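Serpin (Taeniopygia guttata, PDB 5HGC) binds the steroid cortisol and, as a member of the serpin family, may inhibit serine endopeptidases. Local coordinates at residues T223-H228 with I349-P354; P274-S279 with F355-F360; K181-E186 with M269-P274. All coordinates share one frame; numbering follows the deposited sequence.

Contact 1 (T223-H228 with I349-P354); sequences TVVRLH and IEFSHP. With HCY ((11alpha,14beta)-11,17,21-trihydroxypregn-4-ene-3,20-dione), chain B.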
loop_
_atom_site.group_PDB
_atom_site.type_symbol
_atom_site.label_atom_id
_atom_site.label_comp_id
_atom_site.label_asym_id
_atom_site.label_seq_id
_atom_site.Cartn_x
_atom_site.Cartn_y
_atom_site.Cartn_z
ATOM N N THR A 223 16.693 -2.514 13.679
ATOM C CA THR A 223 16.631 -1.161 14.161
ATOM C C THR A 223 15.379 -0.570 13.561
ATOM O O THR A 223 15.170 -0.719 12.397
ATOM C CB THR A 223 17.889 -0.408 13.738
ATOM O OG1 THR A 223 19.017 -1.061 14.322
ATOM C CG2 THR A 223 17.866 1.005 14.219
ATOM N N VAL A 224 14.546 0.078 14.379
ATOM C CA VAL A 224 13.320 0.749 13.943
ATOM C C VAL A 224 13.475 2.247 14.139
ATOM O O VAL A 224 13.753 2.676 15.253
ATOM C CB VAL A 224 12.079 0.250 14.731
ATOM C CG1 VAL A 224 10.774 0.894 14.192
ATOM C CG2 VAL A 224 12.006 -1.285 14.695
ATOM N N VAL A 225 13.295 3.031 13.072
ATOM C CA VAL A 225 13.238 4.465 13.188
ATOM C C VAL A 225 11.911 4.926 12.604
ATOM O O VAL A 225 11.514 4.499 11.498
ATOM C CB VAL A 225 14.431 5.138 12.477
ATOM C CG1 VAL A 225 14.305 6.640 12.496
ATOM C CG2 VAL A 225 15.747 4.750 13.170
ATOM N N ARG A 226 11.217 5.792 13.339
ATOM C CA ARG A 226 9.945 6.299 12.882
ATOM C C ARG A 226 9.969 7.822 12.670
ATOM O O ARG A 226 10.323 8.570 13.573
ATOM C CB ARG A 226 8.847 5.902 13.861
ATOM C CG ARG A 226 7.482 6.397 13.438
ATOM C CD ARG A 226 7.200 7.724 14.116
ATOM N NE ARG A 226 6.633 7.459 15.435
ATOM C CZ ARG A 226 5.439 6.921 15.634
ATOM N NH1 ARG A 226 4.646 6.613 14.586
ATOM N NH2 ARG A 226 5.038 6.674 16.860
ATOM N N LEU A 227 9.556 8.256 11.483
ATOM C CA LEU A 227 9.605 9.652 11.055
ATOM C C LEU A 227 8.203 10.061 10.724
ATOM O O LEU A 227 7.519 9.317 10.014
ATOM C CB LEU A 227 10.487 9.814 9.800
ATOM C CG LEU A 227 11.995 9.553 9.950
ATOM C CD1 LEU A 227 12.777 10.034 8.729
ATOM C CD2 LEU A 227 12.472 10.252 11.223
ATOM N N HIS A 228 7.749 11.202 11.239
ATOM C CA HIS A 228 6.419 11.674 10.880
ATOM C C HIS A 228 6.460 12.441 9.595
ATOM O O HIS A 228 7.417 13.189 9.298
ATOM C CB HIS A 228 5.805 12.565 11.952
ATOM C CG HIS A 228 5.479 11.833 13.207
ATOM N ND1 HIS A 228 4.760 10.651 13.212
ATOM C CD2 HIS A 228 5.765 12.107 14.493
ATOM C CE1 HIS A 228 4.629 10.225 14.455
ATOM N NE2 HIS A 228 5.223 11.095 15.249
ATOM N N ILE A 349 22.611 6.017 12.676
ATOM C CA ILE A 349 21.877 4.934 11.980
ATOM C C ILE A 349 21.900 5.244 10.488
ATOM O O ILE A 349 21.540 6.349 10.062
ATOM C CB ILE A 349 20.394 4.808 12.409
ATOM C CG1 ILE A 349 20.240 4.714 13.949
ATOM C CG2 ILE A 349 19.683 3.644 11.697
ATOM C CD1 ILE A 349 20.957 3.558 14.626
ATOM N N GLU A 350 22.351 4.273 9.703
ATOM C CA GLU A 350 22.500 4.479 8.275
ATOM C C GLU A 350 21.759 3.402 7.474
ATOM O O GLU A 350 22.093 2.236 7.545
ATOM C CB GLU A 350 23.975 4.554 7.901
ATOM C CG GLU A 350 24.162 4.607 6.398
ATOM C CD GLU A 350 25.555 4.978 5.957
ATOM O OE1 GLU A 350 26.530 4.617 6.674
ATOM O OE2 GLU A 350 25.634 5.627 4.882
ATOM N N PHE A 351 20.724 3.783 6.740
ATOM C CA PHE A 351 19.969 2.780 5.985
ATOM C C PHE A 351 20.721 2.552 4.689
ATOM O O PHE A 351 20.505 3.229 3.684
ATOM C CB PHE A 351 18.543 3.273 5.764
ATOM C CG PHE A 351 17.672 3.103 6.971
ATOM C CD1 PHE A 351 17.764 4.012 8.061
ATOM C CD2 PHE A 351 16.785 2.020 7.051
ATOM C CE1 PHE A 351 16.987 3.841 9.208
ATOM C CE2 PHE A 351 16.001 1.862 8.187
ATOM C CZ PHE A 351 16.102 2.752 9.281
ATOM N N SER A 352 21.677 1.654 4.730
ATOM C CA SER A 352 22.557 1.528 3.597
ATOM C C SER A 352 22.635 0.068 3.204
ATOM O O SER A 352 23.481 -0.337 2.441
ATOM C CB SER A 352 23.929 2.115 3.915
ATOM O OG SER A 352 24.544 1.315 4.899
ATOM N N HIS A 353 21.772 -0.727 3.779
ATOM C CA HIS A 353 21.572 -2.053 3.277
ATOM C C HIS A 353 20.019 -2.325 3.257
ATOM O O HIS A 353 19.240 -1.431 3.639
ATOM C CB HIS A 353 22.466 -3.039 4.031
ATOM C CG HIS A 353 22.148 -3.171 5.475
ATOM N ND1 HIS A 353 22.742 -2.382 6.436
ATOM C CD2 HIS A 353 21.285 -3.990 6.131
ATOM C CE1 HIS A 353 22.267 -2.713 7.628
ATOM N NE2 HIS A 353 21.382 -3.688 7.474
ATOM N N PRO A 354 19.554 -3.489 2.765
ATOM C CA PRO A 354 18.102 -3.576 2.582
ATOM C C PRO A 354 17.275 -3.380 3.858
ATOM O O PRO A 354 17.675 -3.836 4.945
ATOM C CB PRO A 354 17.906 -5.006 2.042
ATOM C CG PRO A 354 19.195 -5.305 1.367
ATOM C CD PRO A 354 20.199 -4.738 2.338
HETATM C C1 HCY B . -2.224 -1.730 16.533
HETATM C C2 HCY B . -2.964 -3.064 16.602
HETATM C C3 HCY B . -3.851 -3.282 15.397
HETATM C C4 HCY B . -3.697 -2.446 14.182
HETATM C C5 HCY B . -2.577 -1.735 14.006
HETATM C C6 HCY B . -2.211 -1.277 12.611
HETATM C C7 HCY B . -1.819 0.217 12.628
HETATM C C8 HCY B . -0.909 0.662 13.779
HETATM C C9 HCY B . -1.474 0.161 15.126
HETATM C C10 HCY B . -1.653 -1.374 15.163
HETATM C C12 HCY B . -0.525 2.319 16.318
HETATM C C11 HCY B . -0.807 0.802 16.393
HETATM C C13 HCY B . 0.085 2.728 14.943
HETATM C C14 HCY B . -0.813 2.171 13.836
HETATM C C15 HCY B . -0.469 2.983 12.611
HETATM C C16 HCY B . -0.124 4.374 13.127
HETATM C C17 HCY B . 0.017 4.252 14.666
HETATM C C18 HCY B . 1.563 2.275 14.764
HETATM C C19 HCY B . -0.362 -2.189 14.930
HETATM C C20 HCY B . 1.162 5.078 15.222
HETATM C C21 HCY B . 1.054 5.719 16.591
HETATM O O1 HCY B . -4.648 -4.198 15.415
HETATM O O2 HCY B . 0.439 0.109 16.507
HETATM O O3 HCY B . -1.143 4.840 15.298
HETATM O O4 HCY B . 2.188 5.239 14.580
HETATM O O5 HCY B . 2.364 5.561 17.134
#

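Contact 2 (P274-S279 with F355-F360); sequences PKFSIS and FLMLIF. With HCY ((11alpha,14beta)-11,17,21-trihydroxypregn-4-ene-3,20-dione), chain B.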
loop_
_atom_site.group_PDB
_atom_site.type_symbol
_atom_site.label_atom_id
_atom_site.label_comp_id
_atom_site.label_asym_id
_atom_site.label_seq_id
_atom_site.Cartn_x
_atom_site.Cartn_y
_atom_site.Cartn_z
ATOM N N PRO A 274 18.221 6.951 2.402
ATOM C CA PRO A 274 18.349 7.290 0.966
ATOM C C PRO A 274 17.198 8.191 0.384
ATOM O O PRO A 274 16.048 8.041 0.782
ATOM C CB PRO A 274 18.354 5.923 0.293
ATOM C CG PRO A 274 17.665 5.013 1.229
ATOM C CD PRO A 274 17.996 5.508 2.605
ATOM N N LYS A 275 17.550 9.165 -0.462
ATOM C CA LYS A 275 16.624 9.786 -1.389
ATOM C C LYS A 275 16.410 8.799 -2.522
ATOM O O LYS A 275 17.346 8.461 -3.219
ATOM C CB LYS A 275 17.193 11.087 -1.942
ATOM C CG LYS A 275 16.365 11.701 -3.069
ATOM C CD LYS A 275 16.953 12.994 -3.623
ATOM C CE LYS A 275 16.612 13.167 -5.102
ATOM N NZ LYS A 275 17.039 14.512 -5.559
ATOM N N PHE A 276 15.170 8.356 -2.712
ATOM C CA PHE A 276 14.822 7.384 -3.750
ATOM C C PHE A 276 13.303 7.419 -4.161
ATOM O O PHE A 276 12.470 8.131 -3.557
ATOM C CB PHE A 276 15.225 5.997 -3.264
ATOM C CG PHE A 276 14.254 5.400 -2.282
ATOM C CD1 PHE A 276 14.210 5.853 -0.971
ATOM C CD2 PHE A 276 13.348 4.394 -2.677
ATOM C CE1 PHE A 276 13.305 5.331 -0.051
ATOM C CE2 PHE A 276 12.456 3.838 -1.743
ATOM C CZ PHE A 276 12.432 4.309 -0.433
ATOM N N SER A 277 12.957 6.625 -5.179
ATOM C CA SER A 277 11.571 6.475 -5.692
ATOM C C SER A 277 11.398 5.038 -5.925
ATOM O O SER A 277 12.346 4.383 -6.346
ATOM C CB SER A 277 11.432 7.146 -7.047
ATOM O OG SER A 277 11.665 8.525 -6.889
ATOM N N ILE A 278 10.191 4.538 -5.709
ATOM C CA ILE A 278 9.922 3.127 -5.946
ATOM C C ILE A 278 8.497 2.862 -6.530
ATOM O O ILE A 278 7.559 3.533 -6.126
ATOM C CB ILE A 278 10.263 2.298 -4.668
ATOM C CG1 ILE A 278 10.385 0.798 -5.030
ATOM C CG2 ILE A 278 9.301 2.624 -3.528
ATOM C CD1 ILE A 278 10.698 -0.117 -3.860
ATOM N N SER A 279 8.373 1.911 -7.483
ATOM C CA SER A 279 7.086 1.407 -8.027
ATOM C C SER A 279 6.945 -0.041 -7.692
ATOM O O SER A 279 7.905 -0.781 -7.747
ATOM C CB SER A 279 7.055 1.420 -9.559
ATOM O OG SER A 279 6.882 2.699 -10.064
ATOM N N PHE A 355 16.123 -2.717 3.687
ATOM C CA PHE A 355 15.239 -2.298 4.787
ATOM C C PHE A 355 13.769 -2.289 4.374
ATOM O O PHE A 355 13.467 -2.239 3.191
ATOM C CB PHE A 355 15.642 -0.899 5.223
ATOM C CG PHE A 355 15.474 0.152 4.150
ATOM C CD1 PHE A 355 16.485 0.374 3.194
ATOM C CD2 PHE A 355 14.303 0.973 4.128
ATOM C CE1 PHE A 355 16.332 1.330 2.209
ATOM C CE2 PHE A 355 14.184 1.981 3.177
ATOM C CZ PHE A 355 15.192 2.154 2.214
ATOM N N LEU A 356 12.872 -2.310 5.343
ATOM C CA LEU A 356 11.476 -2.091 5.107
ATOM C C LEU A 356 11.118 -0.639 5.328
ATOM O O LEU A 356 11.704 0.040 6.213
ATOM C CB LEU A 356 10.634 -2.939 6.039
ATOM C CG LEU A 356 10.957 -4.428 6.098
ATOM C CD1 LEU A 356 9.870 -5.132 6.892
ATOM C CD2 LEU A 356 11.058 -5.018 4.707
ATOM N N MET A 357 10.168 -0.153 4.509
ATOM C CA MET A 357 9.507 1.119 4.780
ATOM C C MET A 357 7.964 0.906 4.887
ATOM O O MET A 357 7.304 0.417 3.921
ATOM C CB MET A 357 9.880 2.144 3.748
ATOM C CG MET A 357 9.199 3.454 4.044
ATOM S SD MET A 357 9.937 4.676 2.958
ATOM C CE MET A 357 9.401 6.271 3.598
ATOM N N LEU A 358 7.397 1.211 6.062
ATOM C CA LEU A 358 5.970 0.965 6.280
ATOM C C LEU A 358 5.305 2.307 6.573
ATOM O O LEU A 358 5.707 3.024 7.509
ATOM C CB LEU A 358 5.713 -0.034 7.404
ATOM C CG LEU A 358 6.677 -1.224 7.480
ATOM C CD1 LEU A 358 6.417 -2.000 8.755
ATOM C CD2 LEU A 358 6.555 -2.127 6.261
ATOM N N ILE A 359 4.321 2.677 5.752
ATOM C CA ILE A 359 3.726 3.999 5.887
ATOM C C ILE A 359 2.331 3.811 6.360
ATOM O O ILE A 359 1.595 3.043 5.762
ATOM C CB ILE A 359 3.786 4.771 4.589
ATOM C CG1 ILE A 359 5.266 4.873 4.143
ATOM C CG2 ILE A 359 3.120 6.114 4.763
ATOM C CD1 ILE A 359 5.531 5.381 2.723
ATOM N N PHE A 360 1.989 4.484 7.449
ATOM C CA PHE A 360 0.650 4.391 8.053
ATOM C C PHE A 360 -0.037 5.769 8.153
ATOM O O PHE A 360 0.648 6.855 8.169
ATOM C CB PHE A 360 0.688 3.818 9.469
ATOM C CG PHE A 360 1.416 2.502 9.599
ATOM C CD1 PHE A 360 2.813 2.473 9.856
ATOM C CD2 PHE A 360 0.719 1.286 9.486
ATOM C CE1 PHE A 360 3.494 1.272 9.986
ATOM C CE2 PHE A 360 1.408 0.091 9.621
ATOM C CZ PHE A 360 2.795 0.083 9.878
HETATM C C1 HCY B . -2.224 -1.730 16.533
HETATM C C2 HCY B . -2.964 -3.064 16.602
HETATM C C3 HCY B . -3.851 -3.282 15.397
HETATM C C4 HCY B . -3.697 -2.446 14.182
HETATM C C5 HCY B . -2.577 -1.735 14.006
HETATM C C6 HCY B . -2.211 -1.277 12.611
HETATM C C7 HCY B . -1.819 0.217 12.628
HETATM C C8 HCY B . -0.909 0.662 13.779
HETATM C C9 HCY B . -1.474 0.161 15.126
HETATM C C10 HCY B . -1.653 -1.374 15.163
HETATM C C12 HCY B . -0.525 2.319 16.318
HETATM C C11 HCY B . -0.807 0.802 16.393
HETATM C C13 HCY B . 0.085 2.728 14.943
HETATM C C14 HCY B . -0.813 2.171 13.836
HETATM C C15 HCY B . -0.469 2.983 12.611
HETATM C C16 HCY B . -0.124 4.374 13.127
HETATM C C17 HCY B . 0.017 4.252 14.666
HETATM C C18 HCY B . 1.563 2.275 14.764
HETATM C C19 HCY B . -0.362 -2.189 14.930
HETATM C C20 HCY B . 1.162 5.078 15.222
HETATM C C21 HCY B . 1.054 5.719 16.591
HETATM O O1 HCY B . -4.648 -4.198 15.415
HETATM O O2 HCY B . 0.439 0.109 16.507
HETATM O O3 HCY B . -1.143 4.840 15.298
HETATM O O4 HCY B . 2.188 5.239 14.580
HETATM O O5 HCY B . 2.364 5.561 17.134
#

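Contact 3 (K181-E186 with M269-P274); sequences KPFEAE and MNLYFP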
loop_
_atom_site.group_PDB
_atom_site.type_symbol
_atom_site.label_atom_id
_atom_site.label_comp_id
_atom_site.label_asym_id
_atom_site.label_seq_id
_atom_site.Cartn_x
_atom_site.Cartn_y
_atom_site.Cartn_z
ATOM N N LYS A 181 10.141 16.714 9.947
ATOM C CA LYS A 181 11.512 17.120 10.159
ATOM C C LYS A 181 12.258 16.927 8.850
ATOM O O LYS A 181 12.657 15.814 8.489
ATOM C CB LYS A 181 12.122 16.284 11.277
ATOM C CG LYS A 181 11.718 16.741 12.681
ATOM C CD LYS A 181 11.755 15.569 13.656
ATOM C CE LYS A 181 12.048 15.986 15.083
ATOM N NZ LYS A 181 13.475 16.449 15.206
ATOM N N PRO A 182 12.424 17.995 8.082
ATOM C CA PRO A 182 13.138 17.861 6.779
ATOM C C PRO A 182 14.604 17.473 6.919
ATOM O O PRO A 182 15.244 17.830 7.916
ATOM C CB PRO A 182 13.085 19.256 6.199
ATOM C CG PRO A 182 12.769 20.145 7.360
ATOM C CD PRO A 182 11.904 19.345 8.299
ATOM N N PHE A 183 15.116 16.722 5.944
ATOM C CA PHE A 183 16.551 16.478 5.804
ATOM C C PHE A 183 17.148 17.757 5.191
ATOM O O PHE A 183 16.454 18.441 4.439
ATOM C CB PHE A 183 16.801 15.256 4.926
ATOM C CG PHE A 183 16.262 13.959 5.498
ATOM C CD1 PHE A 183 14.888 13.644 5.428
ATOM C CD2 PHE A 183 17.141 13.026 6.088
ATOM C CE1 PHE A 183 14.409 12.440 5.935
ATOM C CE2 PHE A 183 16.665 11.816 6.599
ATOM C CZ PHE A 183 15.299 11.519 6.523
ATOM N N GLU A 184 18.387 18.129 5.546
ATOM C CA GLU A 184 18.999 19.349 4.965
ATOM C C GLU A 184 19.617 18.950 3.632
ATOM O O GLU A 184 20.519 18.089 3.586
ATOM C CB GLU A 184 20.037 19.957 5.914
ATOM N N ALA A 185 19.119 19.534 2.547
ATOM C CA ALA A 185 19.579 19.116 1.204
ATOM C C ALA A 185 21.051 19.410 0.924
ATOM O O ALA A 185 21.674 18.657 0.188
ATOM C CB ALA A 185 18.688 19.642 0.082
ATOM N N GLU A 186 21.613 20.468 1.530
ATOM C CA GLU A 186 23.068 20.768 1.407
ATOM C C GLU A 186 23.874 19.506 1.701
ATOM O O GLU A 186 24.861 19.273 1.030
ATOM C CB GLU A 186 23.527 21.936 2.311
ATOM N N MET A 269 20.305 11.463 17.336
ATOM C CA MET A 269 21.094 10.605 16.437
ATOM C C MET A 269 21.456 11.248 15.125
ATOM O O MET A 269 20.845 12.262 14.698
ATOM C CB MET A 269 20.372 9.285 16.143
ATOM C CG MET A 269 19.088 9.433 15.355
ATOM S SD MET A 269 18.212 7.889 15.014
ATOM C CE MET A 269 17.398 7.631 16.581
ATOM N N ASN A 270 22.414 10.611 14.472
ATOM C CA ASN A 270 22.741 10.901 13.105
ATOM C C ASN A 270 22.009 9.902 12.260
ATOM O O ASN A 270 22.146 8.668 12.492
ATOM C CB ASN A 270 24.228 10.745 12.921
ATOM C CG ASN A 270 24.969 11.790 13.707
ATOM O OD1 ASN A 270 24.736 12.987 13.515
ATOM N ND2 ASN A 270 25.766 11.356 14.674
ATOM N N LEU A 271 21.205 10.432 11.331
ATOM C CA LEU A 271 20.313 9.610 10.505
ATOM C C LEU A 271 20.694 9.794 9.061
ATOM O O LEU A 271 20.786 10.943 8.566
ATOM C CB LEU A 271 18.825 9.905 10.739
ATOM C CG LEU A 271 17.843 8.953 10.035
ATOM C CD1 LEU A 271 17.959 7.471 10.413
ATOM C CD2 LEU A 271 16.416 9.471 10.264
ATOM N N TYR A 272 20.952 8.650 8.431
ATOM C CA TYR A 272 21.261 8.575 7.046
ATOM C C TYR A 272 20.194 7.722 6.395
ATOM O O TYR A 272 19.950 6.569 6.792
ATOM C CB TYR A 272 22.645 7.970 6.827
ATOM C CG TYR A 272 23.775 8.881 7.211
ATOM C CD1 TYR A 272 24.311 9.791 6.290
ATOM C CD2 TYR A 272 24.325 8.829 8.493
ATOM C CE1 TYR A 272 25.352 10.637 6.640
ATOM C CE2 TYR A 272 25.362 9.661 8.849
ATOM C CZ TYR A 272 25.870 10.560 7.922
ATOM O OH TYR A 272 26.874 11.409 8.305
ATOM N N PHE A 273 19.548 8.296 5.392
ATOM C CA PHE A 273 18.416 7.632 4.748
ATOM C C PHE A 273 18.386 7.952 3.278
ATOM O O PHE A 273 18.539 9.092 2.933
ATOM C CB PHE A 273 17.090 8.000 5.408
ATOM C CG PHE A 273 15.969 7.123 4.970
ATOM C CD1 PHE A 273 15.927 5.795 5.362
ATOM C CD2 PHE A 273 14.988 7.604 4.109
ATOM C CE1 PHE A 273 14.912 4.951 4.950
ATOM C CE2 PHE A 273 13.953 6.766 3.665
ATOM C CZ PHE A 273 13.914 5.430 4.091
ATOM N N PRO A 274 18.221 6.951 2.402
ATOM C CA PRO A 274 18.349 7.290 0.966
ATOM C C PRO A 274 17.198 8.191 0.384
ATOM O O PRO A 274 16.048 8.041 0.782
ATOM C CB PRO A 274 18.354 5.923 0.293
ATOM C CG PRO A 274 17.665 5.013 1.229
ATOM C CD PRO A 274 17.996 5.508 2.605
#

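Contact 1 (T223-H228 with I349-P354)
The F351 ring turns its edge to V225, whose CG2 lies near the ring plane, 4.2 Å from CE1; F273 and F355 both meet this ring edge to face. The contact lies at the partly buried interface between sheets B and C of the serpin fold: strand 222-228 lies in sheet B, and I349 and E350 end a short strand of sheet C before an inverse gamma turn centred on F351. Beside the ring, V225 CG2 also packs on I349 CG2 at 4.3 Å. T223 and I349 meet tip to tip, CG2 to CD1 at 4.0 Å. The T223 CB already points across, and CG2, anti to the backbone N, faces I349. No hydrogen bond joins the segments; the contact is wholly apolar.

R226 takes the other side of strand 222-228, the steroid side. H228 CE1 lies 3.3 Å above one face of its guanidinium, toward the rim, while cortisol comes in at the edge. D213 pairs with NE in a salt bridge and T234 OG1 bonds NH1, which together fix the group's rotation. The steroid side chain is gripped twice: R226 NH1 bonds cortisol O4 at 2.8 Å (164°), and R226 NH2 bonds cortisol O5 at 2.9 Å, almost straight at 174°.

Contact 2 (P274-S279 with F355-F360)
F355 overlaps the P274 ring with its far end, CZ lying 3.9 Å from P274 CG and CE1 4.0 Å from the same carbon. The two side chains come from opposite directions. The contact is part of the hydrophobic core of the serpin fold where sheet A packs on sheet B: strand 276-279 runs on beside strand 316-325 of sheet A, and strand 355-361 lies in sheet B. The backbones stay well apart and exchange no hydrogen bond, so four buried side chains span the distance.

F355 holds CG between its backbone N and carbonyl carbon (chi1 63°), which directs the ring toward P274 and F276. F276 CE1 lies at the edge of the F355 ring, near its plane, 4.3 Å from CZ. M357, two residues on and on the same side of the strand, has chi1 and chi2 both near 180° and so brings SD to the edge of the F276 ring, 4.2 Å from CZ. This is a Met-aromatic contact: the sulfur is 5.5 Å from the ring centroid and 79° off the ring normal. Within its own segment F276 has P274 O in plane at its edge. I373 touches both phenylalanines, and V325 of sheet A touches both F276 and M357.

F360 belongs to the alternate side of strand 355-361 and lines the cortisol pocket. There its CB and CG approach C15 of the steroid D ring, at 3.5 and 3.6 Å respectively.

Contact 3 (K181-E186 with M269-P274)
F183 and F273 mark the nearest approach of the two backbones, with 9.1 Å between their CA atoms. Segment 181-186 has no regular helix or strand, whereas 269-274 is extended. No hydrogen bond passes between them, and the gap is filled by side chains, chiefly the ring of F183. This ring points at the strand and touches it obliquely through two atoms: CE2 lies 4.0 Å from F273 CB, and CZ 4.1 Å from the same carbon. CE2 also reaches L271 CD2, more loosely, at 4.4 Å. The two residues it meets are two apart on the strand, and both direct their CB toward the loop.

This is the breach end of the serpin fold, where the loop leading from strand 167-176 of sheet A to strand 189-194 of sheet C passes over strand 269-274 of sheet C. W179 of the same loop meets the F183 ring edge to face, and E327, just beyond the end of strand 316-325 at the base of the reactive-centre loop, touches F183 as well.

F273 offers F183 its CB rather than its ring. CG stands anti to the backbone N (chi1 -168°), and the ring leads away from F183 into the core, where it meets F355; the side chains of F183 and F273 cross obliquely and do not stack. On one face of the F273 ring, offset toward the rim, P274 CD lies 3.4 Å above the plane.

How the contacts relate
From the N terminus, contact 3 opens first, at 181-186, and closes a loop of 82 residues at 269-274. Contact 1 opens within that loop, at 223-228, but closes only at 349-354, so the two cross. Contact 2 starts at P274, the residue shared with contact 3, and closes at 355-360, directly after contact 1; it follows contact 3 in series and crosses contact 1. Together they tie the breach loop to sheet C, sheet C to sheet B, and sheet B to sheet A. Strand 265-283 serves contacts 3 and 2 in turn, and I349 of contact 1 probably forms backbone hydrogen bonds with its N270 and Y272.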